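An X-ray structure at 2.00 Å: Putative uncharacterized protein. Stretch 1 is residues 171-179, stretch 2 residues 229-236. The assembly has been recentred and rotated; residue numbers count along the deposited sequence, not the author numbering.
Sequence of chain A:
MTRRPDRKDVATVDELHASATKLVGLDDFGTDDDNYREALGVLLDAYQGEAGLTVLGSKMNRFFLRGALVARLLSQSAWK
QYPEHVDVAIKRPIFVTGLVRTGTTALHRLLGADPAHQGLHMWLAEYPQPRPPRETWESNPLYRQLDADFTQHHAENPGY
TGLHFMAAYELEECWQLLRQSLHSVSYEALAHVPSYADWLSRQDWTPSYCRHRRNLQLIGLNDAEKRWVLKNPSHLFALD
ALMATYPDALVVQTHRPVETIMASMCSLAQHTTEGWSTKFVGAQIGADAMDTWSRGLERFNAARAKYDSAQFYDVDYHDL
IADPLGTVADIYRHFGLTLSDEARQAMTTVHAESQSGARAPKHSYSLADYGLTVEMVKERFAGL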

ATOM      1  N   LEU A 171       1.573  10.309  -5.272  1.00 11.08           N
ATOM      2  CA  LEU A 171       2.138   9.498  -4.196  1.00 10.34           C
ATOM      3  C   LEU A 171       1.432   8.152  -4.084  1.00 11.12           C
ATOM      4  O   LEU A 171       0.200   8.078  -4.068  1.00 12.57           O
ATOM      5  N   GLU A 172       2.230   7.093  -4.006  1.00 10.11           N
ATOM      6  CA  GLU A 172       1.730   5.726  -3.914  1.00  9.78           C
ATOM      7  C   GLU A 172       1.805   5.148  -2.504  1.00  7.80           C
ATOM      8  O   GLU A 172       2.554   5.633  -1.652  1.00  7.97           O
ATOM      9  N   GLU A 173       1.033   4.088  -2.287  1.00  7.22           N
ATOM     10  CA  GLU A 173       0.993   3.400  -1.006  1.00  7.05           C
ATOM     11  C   GLU A 173       2.145   2.408  -0.888  1.00  5.65           C
ATOM     12  O   GLU A 173       2.682   1.932  -1.893  1.00  6.84           O
ATOM     13  N   CYS A 174       2.489   2.070   0.349  1.00  5.79           N
ATOM     14  CA  CYS A 174       3.600   1.163   0.619  1.00  5.45           C
ATOM     15  C   CYS A 174       3.475  -0.251   0.068  1.00  6.00           C
ATOM     16  O   CYS A 174       4.488  -0.938  -0.066  1.00  5.65           O
ATOM     17  N   TRP A 175       2.263  -0.702  -0.253  1.00  5.93           N
ATOM     18  CA  TRP A 175       2.135  -2.054  -0.789  1.00  4.49           C
ATOM     19  C   TRP A 175       2.936  -2.182  -2.079  1.00  4.42           C
ATOM     20  O   TRP A 175       3.348  -3.280  -2.445  1.00  5.61           O
ATOM     21  N   GLN A 176       3.170  -1.059  -2.758  1.00  6.10           N
ATOM     22  CA  GLN A 176       3.942  -1.088  -3.996  1.00  5.31           C
ATOM     23  C   GLN A 176       5.377  -1.523  -3.720  1.00  5.16           C
ATOM     24  O   GLN A 176       6.065  -2.010  -4.614  1.00  7.26           O
ATOM     25  N   LEU A 177       5.823  -1.336  -2.482  1.00  6.18           N
ATOM     26  CA  LEU A 177       7.162  -1.761  -2.091  1.00  5.43           C
ATOM     27  C   LEU A 177       7.099  -3.124  -1.412  1.00  5.73           C
ATOM     28  O   LEU A 177       7.890  -4.010  -1.724  1.00  5.43           O
ATOM     29  N   LEU A 178       6.147  -3.291  -0.494  1.00  5.98           N
ATOM     30  CA  LEU A 178       6.001  -4.544   0.243  1.00  6.06           C
ATOM     31  C   LEU A 178       5.686  -5.744  -0.650  1.00  5.99           C
ATOM     32  O   LEU A 178       5.977  -6.889  -0.286  1.00  6.14           O
ATOM     33  N   ARG A 179       5.099  -5.491  -1.817  1.00  5.34           N
ATOM     34  CA  ARG A 179       4.783  -6.579  -2.737  1.00  5.61           C
ATOM     35  C   ARG A 179       6.065  -7.301  -3.148  1.00  5.71           C
ATOM     36  O   ARG A 179       6.025  -8.461  -3.546  1.00  6.04           O
ATOM     37  N   VAL A 229       7.199  10.431   4.246  1.00  7.50           N
ATOM     38  CA  VAL A 229       5.784  10.363   4.573  1.00  6.89           C
ATOM     39  C   VAL A 229       5.270   9.148   3.810  1.00  7.42           C
ATOM     40  O   VAL A 229       5.402   9.071   2.586  1.00  8.74           O
ATOM     41  N   LEU A 230       4.697   8.198   4.544  1.00  5.81           N
ATOM     42  CA  LEU A 230       4.178   6.965   3.960  1.00  5.85           C
ATOM     43  C   LEU A 230       2.708   6.773   4.289  1.00  5.82           C
ATOM     44  O   LEU A 230       2.200   7.351   5.247  1.00  6.97           O
ATOM     45  N   LYS A 231       2.028   5.964   3.484  1.00  6.14           N
ATOM     46  CA  LYS A 231       0.628   5.645   3.746  1.00  5.19           C
ATOM     47  C   LYS A 231       0.329   4.255   3.201  1.00  5.38           C
ATOM     48  O   LYS A 231       0.684   3.936   2.065  1.00  5.99           O
ATOM     49  N   ASN A 232      -0.320   3.425   4.012  1.00  4.91           N
ATOM     50  CA  ASN A 232      -0.657   2.074   3.579  1.00  5.15           C
ATOM     51  C   ASN A 232      -1.482   1.336   4.622  1.00  5.64           C
ATOM     52  O   ASN A 232      -1.286   1.518   5.821  1.00  6.66           O
ATOM     53  N   PRO A 233      -2.427   0.493   4.175  1.00  4.95           N
ATOM     54  CA  PRO A 233      -3.249  -0.258   5.125  1.00  5.70           C
ATOM     55  C   PRO A 233      -2.453  -1.274   5.964  1.00  6.33           C
ATOM     56  O   PRO A 233      -2.855  -1.605   7.073  1.00  6.40           O
ATOM     57  N   SER A 234      -1.326  -1.763   5.445  1.00  4.79           N
ATOM     58  CA  SER A 234      -0.543  -2.765   6.174  1.00  5.53           C
ATOM     59  C   SER A 234      -0.046  -2.303   7.537  1.00  5.23           C
ATOM     60  O   SER A 234       0.156  -3.112   8.441  1.00  5.80           O
ATOM     61  N   HIS A 235       0.141  -1.000   7.693  1.00  5.64           N
ATOM     62  CA  HIS A 235       0.648  -0.471   8.945  1.00  4.67           C
ATOM     63  C   HIS A 235      -0.258  -0.786  10.131  1.00  6.34           C
ATOM     64  O   HIS A 235       0.186  -0.783  11.276  1.00  6.46           O
ATOM     65  N   LEU A 236      -1.522  -1.090   9.852  1.00  6.05           N
ATOM     66  CA  LEU A 236      -2.461  -1.460  10.910  1.00  5.68           C
ATOM     67  C   LEU A 236      -2.109  -2.845  11.446  1.00  5.68           C
ATOM     68  O   LEU A 236      -2.196  -3.102  12.652  1.00  6.48           O
TER

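The two stretches meet where the strand ending at Lys231 gives way to a loop and the first stretch turns into its helix; the CA atoms of Glu173 and Asn232 are the nearest pair across the stretches, 5.1 Å apart. Together they bury 413 Å², most of it on Glu173, Cys174, Lys231 and Asn232.

Glu173 leaves the backbone sideways in an m, t conformation (chi1 -63°, chi2 -177°), an extended arm that carries its carboxylate to the lysine. Lys231 also starts sideways, but chi1 t is followed by an off-well chi2 of -95° and an m chi3, and these bends bring its end back toward the first stretch. The result is a salt bridge, Lys231 NZ to Glu173 OE2 at 2.7 Å. The same carboxylate oxygen, Glu173 OE2, lies 3.8 Å from Pro233 CD, while Glu173 OE1 is 3.1 Å from Trp175 NE1.

Cys174 points toward the second stretch with chi1 m. This places Cys174 SG 3.5 Å from Leu230 CB and 3.4 Å from His235 CE1. Cys174 SG sits at the edge of the imidazole, 4.3 Å from the His235 ring centroid; His235 itself begins sideways, and its m chi1 brings the ring nearer. The backbone is anchored to the same strand, Cys174 N donating to Lys231 O at 3.1 Å.

Asn232 also points inward, so closely that its CB is 3.5 Å from Cys174 CB. With chi1 t and chi2 52°, its amide presents OD1 to the backbone of the first stretch, where it accepts a weak hydrogen bond from Trp175 N (3.1 Å). The oxygen also approaches the indole edge near its plane, Asn232 OD1 to Trp175 CD1 being 3.4 Å; the indole, at chi1 p, otherwise contributes little to the contact. The other end of the amide is held within its own stretch, Asn232 ND2 donating to Ser234 OG at 2.8 Å, which helps fix the orientation of the group. The p rotamer of Ser234 puts its hydroxyl within reach of that donor.

Leu178, m, t and directed toward the second stretch, covers this polar pair with a methyl: its CD1 lies 3.3 Å from Ser234 OG and 3.7 Å from Asn232 ND2.

The CA-to-CB bond of Glu172 points away, although the end of the side chain comes nearer; its carboxylate serves its own stretch. Glu173 N donates to Glu172 OE2 (2.8 Å) and Gln176 NE2 to Glu172 OE1 (3.0 Å). Its carbonyl faces the contact through water 1, which donates to Glu172 O (2.8 Å) and accepts from Lys231 N (3.1 Å), bridging the two backbones.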

ATOM      1  CB  LEU A 171       2.061  10.250  -2.865  1.00 10.76           C
ATOM      2  CG  LEU A 171       2.774  11.607  -2.812  1.00 11.21           C
ATOM      3  CD1 LEU A 171       2.727  12.147  -1.395  1.00 12.90           C
ATOM      4  CD2 LEU A 171       4.220  11.460  -3.264  1.00 11.14           C
ATOM      5  CB  GLU A 172       2.530   4.815  -4.853  1.00 12.39           C
ATOM      6  CG  GLU A 172       1.844   4.452  -6.158  1.00 16.63           C
ATOM      7  CD  GLU A 172       0.633   3.555  -5.962  1.00 14.75           C
ATOM      8  OE1 GLU A 172       0.189   2.952  -6.958  1.00 17.47           O
ATOM      9  OE2 GLU A 172       0.117   3.461  -4.825  1.00 12.41           O
ATOM     10  CB  GLU A 173      -0.330   2.661  -0.844  1.00  6.97           C
ATOM     11  CG  GLU A 173      -1.547   3.560  -0.812  1.00  8.97           C
ATOM     12  CD  GLU A 173      -2.811   2.770  -0.580  1.00 10.36           C
ATOM     13  OE1 GLU A 173      -2.999   1.755  -1.278  1.00 12.11           O
ATOM     14  OE2 GLU A 173      -3.615   3.164   0.291  1.00 14.65           O
ATOM     15  CB  CYS A 174       3.861   1.101   2.125  1.00  4.94           C
ATOM     16  SG  CYS A 174       4.218   2.711   2.885  1.00  5.52           S
ATOM     17  CB  TRP A 175       0.666  -2.447  -1.035  1.00  5.01           C
ATOM     18  CG  TRP A 175      -0.037  -1.655  -2.090  1.00  6.83           C
ATOM     19  CD1 TRP A 175      -0.819  -0.551  -1.902  1.00  7.37           C
ATOM     20  CD2 TRP A 175      -0.013  -1.897  -3.502  1.00  8.13           C
ATOM     21  NE1 TRP A 175      -1.283  -0.089  -3.111  1.00 10.24           N
ATOM     22  CE2 TRP A 175      -0.804  -0.894  -4.108  1.00  9.39           C
ATOM     23  CE3 TRP A 175       0.601  -2.860  -4.313  1.00  9.14           C
ATOM     24  CZ2 TRP A 175      -0.997  -0.830  -5.493  1.00  9.83           C
ATOM     25  CZ3 TRP A 175       0.408  -2.794  -5.692  1.00  9.89           C
ATOM     26  CH2 TRP A 175      -0.386  -1.783  -6.264  1.00 10.47           C
ATOM     27  CB  GLN A 176       3.916   0.281  -4.677  1.00  7.31           C
ATOM     28  CG  GLN A 176       2.620   0.550  -5.424  1.00 10.02           C
ATOM     29  CD  GLN A 176       2.642   0.025  -6.851  1.00 10.81           C
ATOM     30  OE1 GLN A 176       3.134  -1.072  -7.121  1.00 13.45           O
ATOM     31  NE2 GLN A 176       2.098   0.810  -7.772  1.00 13.43           N
ATOM     32  CB  LEU A 177       7.811  -0.755  -1.134  1.00  5.93           C
ATOM     33  CG  LEU A 177       8.154   0.628  -1.687  1.00  5.33           C
ATOM     34  CD1 LEU A 177       8.710   1.482  -0.567  1.00  6.84           C
ATOM     35  CD2 LEU A 177       9.171   0.510  -2.823  1.00  6.87           C
ATOM     36  CB  LEU A 178       4.928  -4.386   1.328  1.00  6.33           C
ATOM     37  CG  LEU A 178       5.259  -3.359   2.418  1.00  6.01           C
ATOM     38  CD1 LEU A 178       4.007  -3.029   3.203  1.00  7.61           C
ATOM     39  CD2 LEU A 178       6.351  -3.892   3.336  1.00  7.68           C
ATOM     40  CB  ARG A 179       4.067  -6.050  -3.987  1.00  5.44           C
ATOM     41  CG  ARG A 179       4.915  -5.101  -4.817  1.00  5.79           C
ATOM     42  CD  ARG A 179       4.238  -4.640  -6.102  1.00  8.17           C
ATOM     43  NE  ARG A 179       5.052  -3.607  -6.738  1.00  9.17           N
ATOM     44  CZ  ARG A 179       5.103  -3.365  -8.044  1.00 10.39           C
ATOM     45  NH1 ARG A 179       4.384  -4.086  -8.895  1.00 11.72           N
ATOM     46  NH2 ARG A 179       5.884  -2.392  -8.496  1.00 11.22           N
ATOM     47  CB  VAL A 229       5.017  11.615   4.103  1.00  8.22           C
ATOM     48  CG1 VAL A 229       3.537  11.461   4.427  1.00  9.19           C
ATOM     49  CG2 VAL A 229       5.581  12.861   4.779  1.00  9.88           C
ATOM     50  CB  LEU A 230       4.935   5.751   4.518  1.00  6.82           C
ATOM     51  CG  LEU A 230       6.459   5.609   4.415  1.00  6.73           C
ATOM     52  CD1 LEU A 230       6.885   5.833   2.970  1.00  8.08           C
ATOM     53  CD2 LEU A 230       7.164   6.603   5.340  1.00  8.41           C
ATOM     54  CB  LYS A 231      -0.314   6.671   3.110  1.00  6.21           C
ATOM     55  CG  LYS A 231      -1.773   6.513   3.558  1.00  7.53           C
ATOM     56  CD  LYS A 231      -2.610   5.667   2.605  1.00  8.77           C
ATOM     57  CE  LYS A 231      -3.048   6.484   1.397  1.00 10.10           C
ATOM     58  NZ  LYS A 231      -4.159   5.830   0.645  1.00 11.73           N
ATOM     59  CB  ASN A 232       0.621   1.274   3.320  1.00  5.43           C
ATOM     60  CG  ASN A 232       0.380   0.066   2.443  1.00  6.04           C
ATOM     61  OD1 ASN A 232      -0.192   0.181   1.357  1.00  6.35           O
ATOM     62  ND2 ASN A 232       0.831  -1.101   2.899  1.00  7.20           N
ATOM     63  CB  PRO A 233      -4.267  -0.954   4.222  1.00  7.10           C
ATOM     64  CG  PRO A 233      -4.449   0.026   3.108  1.00  7.82           C
ATOM     65  CD  PRO A 233      -3.023   0.458   2.824  1.00  6.55           C
ATOM     66  CB  SER A 234       0.665  -3.219   5.346  1.00  5.84           C
ATOM     67  OG  SER A 234       1.651  -2.201   5.286  1.00  6.29           O
ATOM     68  CB  HIS A 235       0.918   1.022   8.762  1.00  4.76           C
ATOM     69  CG  HIS A 235       1.894   1.295   7.659  1.00  4.13           C
ATOM     70  ND1 HIS A 235       1.766   2.341   6.771  1.00  7.56           N
ATOM     71  CD2 HIS A 235       2.983   0.596   7.261  1.00  3.54           C
ATOM     72  CE1 HIS A 235       2.730   2.267   5.868  1.00  2.70           C
ATOM     73  NE2 HIS A 235       3.481   1.217   6.142  1.00  7.99           N
ATOM     74  CB  LEU A 236      -3.889  -1.528  10.365  1.00  6.55           C
ATOM     75  CG  LEU A 236      -4.574  -0.229   9.955  1.00  5.85           C
ATOM     76  CD1 LEU A 236      -5.884  -0.546   9.248  1.00  8.72           C
ATOM     77  CD2 LEU A 236      -4.826   0.627  11.191  1.00  6.34           C
TER
HETATM   78  O   HOH W   1       3.660   5.336   0.941  1.00  7.33           O